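Side-chain contacts in isoform 2 of Dual oxidase maturation factor 1 (Homo sapiens, PDB 7D3F), which probably serves the maturation of the dual oxidase DUOX1 and its transport from the endoplasmic reticulum to the plasma membrane: residues Thr33-Ala36 / Thr37-Ile41; Phe52-Leu55 / Arg56-Ser60. One frame throughout, in Å; residues are numbered along the deposited sequence.

From the N terminus the chain first passes through contact 1, about two and a half helical turns at residues 33-41 near the end of helix 22-41. A short connection follows, and contact 2 sits at residues 52-60 near the start of helix 50-72. The two lie in series, neither nested nor crossed, and each joins side chains within its own helix, so neither closes a loop. Their centres are about 12 Å apart, and they meet across the hairpin of the two predicted transmembrane helices: Phe38 packs on Val57 and Trp53, Leu35 on Val58, and Ile41 on Trp53. Ser60 continues the chain of contacts to Asn195 on helix 169-199.

Contact 1: residues Thr33-Ala36 / Thr37-Ile41; sequences TALA and TFIVI
Thr37 turns back on Thr33 one helical turn earlier, and its backbone and side chain both bind the same carbonyl. The Thr37 N to Thr33 O bond is 2.9 Å long with an N-H...O angle of 162°, and Thr37 OG1 gives a second bond of 3.2 Å to Thr33 O. The two donors come in from opposite faces of the carbonyl plane. With OG1 anti to the carbonyl carbon (chi1 -65°), the hydroxyl lies beside its own N and faces back down the helix. Thr33 OG1 likewise hydrogen-bonds to the carbonyl of Met29. Phe38 N donates to Ala34 O, and the ring projects outward from the helix, CG beside the backbone N and anti to the carbonyl carbon, with CD1 near Ala34 O. Its CE1 is only loosely against the Ala34 methyl, at 4.5 Å from CB, while Ile41 CD1 lies at the ring edge, in its plane. Ile39 N binds Leu35 O, and the Ile39 side chain extends from there so that its CD1 is 4.0 Å from Leu35 CG, the two chains meeting at an angle. Leu35 and Ala34 both touch Leu61 of helix 50-72. Val40 N closes the series on Ala36 O, and its CG2 lies near that oxygen. Thr33, Thr37, Val40 and Ile41 also pack on apolar side chains of another protein chain, whereas Ala34, Leu35 and Phe38 serve the neighbouring helix. The threonine hydroxyls are thus hydrogen-bonded to carbonyls of their own helix, which probably lowers the cost of placing threonines in a predicted membrane-spanning helix.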
# COMPACT_ATOMS: atom_id res chain seq x y z
N THR B 33 -24.29 -9.95 2.35
CA THR B 33 -24.16 -10.51 1.01
C THR B 33 -23.72 -11.97 1.06
O THR B 33 -24.25 -12.81 0.33
CB THR B 33 -23.18 -9.68 0.19
OG1 THR B 33 -23.66 -8.33 0.07
CG2 THR B 33 -23.01 -10.27 -1.20
N ALA B 34 -22.75 -12.28 1.92
CA ALA B 34 -22.33 -13.67 2.08
C ALA B 34 -23.48 -14.54 2.58
O ALA B 34 -23.69 -15.65 2.09
CB ALA B 34 -21.13 -13.75 3.03
N LEU B 35 -24.23 -14.04 3.56
CA LEU B 35 -25.37 -14.78 4.08
C LEU B 35 -26.43 -15.00 3.01
O LEU B 35 -27.03 -16.07 2.93
CB LEU B 35 -25.97 -14.05 5.29
CG LEU B 35 -27.21 -14.68 5.92
CD1 LEU B 35 -26.90 -16.07 6.46
CD2 LEU B 35 -27.76 -13.78 7.02
N ALA B 36 -26.68 -13.98 2.18
CA ALA B 36 -27.66 -14.11 1.11
C ALA B 36 -27.21 -15.15 0.08
O ALA B 36 -28.02 -15.94 -0.40
CB ALA B 36 -27.90 -12.76 0.44
N THR B 37 -25.92 -15.15 -0.26
CA THR B 37 -25.41 -16.16 -1.18
C THR B 37 -25.57 -17.56 -0.60
O THR B 37 -25.98 -18.50 -1.30
CB THR B 37 -23.94 -15.88 -1.51
OG1 THR B 37 -23.83 -14.64 -2.21
CG2 THR B 37 -23.35 -17.00 -2.35
N PHE B 38 -25.26 -17.72 0.69
CA PHE B 38 -25.41 -19.02 1.32
C PHE B 38 -26.88 -19.45 1.38
O PHE B 38 -27.19 -20.63 1.17
CB PHE B 38 -24.79 -19.00 2.72
CG PHE B 38 -23.29 -19.03 2.70
CD1 PHE B 38 -22.55 -18.17 3.50
CD2 PHE B 38 -22.61 -19.93 1.89
CE1 PHE B 38 -21.17 -18.20 3.48
CE2 PHE B 38 -21.23 -19.97 1.87
CZ PHE B 38 -20.51 -19.10 2.67
N ILE B 39 -27.79 -18.51 1.64
CA ILE B 39 -29.21 -18.84 1.65
C ILE B 39 -29.68 -19.24 0.25
O ILE B 39 -30.51 -20.14 0.09
CB ILE B 39 -30.03 -17.67 2.22
CG1 ILE B 39 -29.74 -17.49 3.71
CG2 ILE B 39 -31.52 -17.88 2.00
CD1 ILE B 39 -30.47 -16.34 4.35
N VAL B 40 -29.15 -18.57 -0.78
CA VAL B 40 -29.50 -18.92 -2.15
C VAL B 40 -29.04 -20.34 -2.47
O VAL B 40 -29.79 -21.14 -3.06
CB VAL B 40 -28.90 -17.90 -3.14
CG1 VAL B 40 -28.93 -18.45 -4.56
CG2 VAL B 40 -29.66 -16.59 -3.07
N ILE B 41 -27.81 -20.69 -2.07
CA ILE B 41 -27.30 -22.04 -2.35
C ILE B 41 -27.77 -23.07 -1.35
O ILE B 41 -27.43 -24.26 -1.49
CB ILE B 41 -25.76 -22.06 -2.39
CG1 ILE B 41 -25.18 -21.88 -0.99
CG2 ILE B 41 -25.23 -20.99 -3.33
CD1 ILE B 41 -23.67 -22.01 -0.93

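Contact 2: residues Phe52-Leu55 / Arg56-Ser60; sequences FWLL and RVVTS
Leu55 O receives two donors from Thr59, one turn later in the helix. Thr59 N lies 2.8 Å from Leu55 O in an almost straight bond, and Thr59 OG1 adds a longer one of 3.2 Å to Leu55 O from above the carbonyl plane, away from the lone pairs. The hydroxyl is placed there because OG1 is anti to the carbonyl carbon of Thr59, beside its own N. The three preceding backbone bonds are equally regular: Arg56 N, Val57 N and Val58 N bind the carbonyls of Phe52, Trp53 and Leu54. The principal side-chain contact is Val57 on Trp53. The methyl CG2 of Val57 stands over one face of the indole, 3.6 Å from the centroid of the six-membered ring and 10° off its normal, a CH-pi contact. Trp53 CG is anti to its N (chi1 -174°), which carries the ring outward with a lean toward the next turn, beneath this methyl; Leu42 and Ile45 also touch the indole. Arg56 reaches the five-membered end of the ring, on the same side as the methyl. Its chain runs extended and then bends at chi3, placing NH1 3.1 Å from Trp53 CD1. The guanidinium meets CD1 with its edge, its plane standing at 72° to the indole, so the planes are far from stacked. Further along, Leu54 CG and Val58 CG2 make a looser apolar contact. Val57 CG2 over the six-membered ring and Arg56 NH1 beside CD1 thus approach from the same side of the indole plane, and the Thr59 hydroxyl is met by its own helix, while the flanks formed by Trp53, Val57 and Val58 present apolar surface to helix 22-41.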
# COMPACT_ATOMS: atom_id res chain seq x y z
N PHE B 52 -28.31 -27.88 10.22
CA PHE B 52 -27.05 -27.75 10.96
C PHE B 52 -26.08 -26.87 10.18
O PHE B 52 -25.53 -25.90 10.71
CB PHE B 52 -26.45 -29.13 11.22
CG PHE B 52 -25.20 -29.10 12.07
CD1 PHE B 52 -23.95 -28.96 11.49
CD2 PHE B 52 -25.29 -29.22 13.45
CE1 PHE B 52 -22.81 -28.94 12.27
CE2 PHE B 52 -24.15 -29.20 14.23
CZ PHE B 52 -22.91 -29.05 13.64
N TRP B 53 -25.91 -27.17 8.89
CA TRP B 53 -25.04 -26.37 8.04
C TRP B 53 -25.41 -24.90 8.15
O TRP B 53 -24.56 -24.06 8.48
CB TRP B 53 -25.16 -26.84 6.58
CG TRP B 53 -24.21 -26.18 5.63
CD1 TRP B 53 -22.92 -26.55 5.38
CD2 TRP B 53 -24.47 -25.04 4.80
NE1 TRP B 53 -22.36 -25.71 4.44
CE2 TRP B 53 -23.29 -24.78 4.07
CE3 TRP B 53 -25.58 -24.22 4.60
CZ2 TRP B 53 -23.20 -23.73 3.16
CZ3 TRP B 53 -25.49 -23.18 3.69
CH2 TRP B 53 -24.30 -22.94 2.99
N LEU B 54 -26.70 -24.59 7.99
CA LEU B 54 -27.16 -23.21 8.10
C LEU B 54 -26.68 -22.61 9.41
O LEU B 54 -25.98 -21.58 9.42
CB LEU B 54 -28.68 -23.16 8.01
CG LEU B 54 -29.34 -21.78 8.11
CD1 LEU B 54 -29.48 -21.14 6.74
CD2 LEU B 54 -30.69 -21.86 8.82
N LEU B 55 -26.96 -23.29 10.52
CA LEU B 55 -26.54 -22.79 11.83
C LEU B 55 -25.06 -22.48 11.81
O LEU B 55 -24.65 -21.34 12.05
CB LEU B 55 -26.87 -23.81 12.92
CG LEU B 55 -28.16 -23.61 13.73
CD1 LEU B 55 -28.05 -22.39 14.62
CD2 LEU B 55 -29.37 -23.50 12.81
N ARG B 56 -24.25 -23.47 11.41
CA ARG B 56 -22.80 -23.27 11.40
C ARG B 56 -22.46 -22.02 10.61
O ARG B 56 -21.85 -21.08 11.15
CB ARG B 56 -22.10 -24.49 10.81
CG ARG B 56 -20.60 -24.28 10.60
CD ARG B 56 -19.91 -25.54 10.09
NE ARG B 56 -20.38 -25.94 8.77
CZ ARG B 56 -19.75 -26.83 8.00
NH1 ARG B 56 -20.25 -27.14 6.81
NH2 ARG B 56 -18.63 -27.40 8.41
N VAL B 57 -22.97 -21.94 9.38
CA VAL B 57 -22.64 -20.81 8.52
C VAL B 57 -22.99 -19.52 9.24
O VAL B 57 -22.12 -18.66 9.46
CB VAL B 57 -23.38 -20.93 7.18
CG1 VAL B 57 -23.44 -19.58 6.49
CG2 VAL B 57 -22.70 -21.96 6.28
N VAL B 58 -24.23 -19.43 9.73
CA VAL B 58 -24.66 -18.19 10.37
C VAL B 58 -23.71 -17.87 11.52
O VAL B 58 -23.09 -16.79 11.55
CB VAL B 58 -26.11 -18.31 10.86
CG1 VAL B 58 -26.47 -17.10 11.72
CG2 VAL B 58 -27.07 -18.43 9.68
N THR B 59 -23.48 -18.86 12.39
CA THR B 59 -22.61 -18.64 13.53
C THR B 59 -21.27 -18.09 13.07
O THR B 59 -20.86 -16.99 13.47
CB THR B 59 -22.42 -19.94 14.32
OG1 THR B 59 -23.67 -20.33 14.91
CG2 THR B 59 -21.40 -19.75 15.43
N SER B 60 -20.65 -18.79 12.11
CA SER B 60 -19.34 -18.37 11.65
C SER B 60 -19.38 -16.92 11.20
O SER B 60 -18.65 -16.07 11.74
CB SER B 60 -18.87 -19.28 10.51
OG SER B 60 -17.59 -18.88 10.03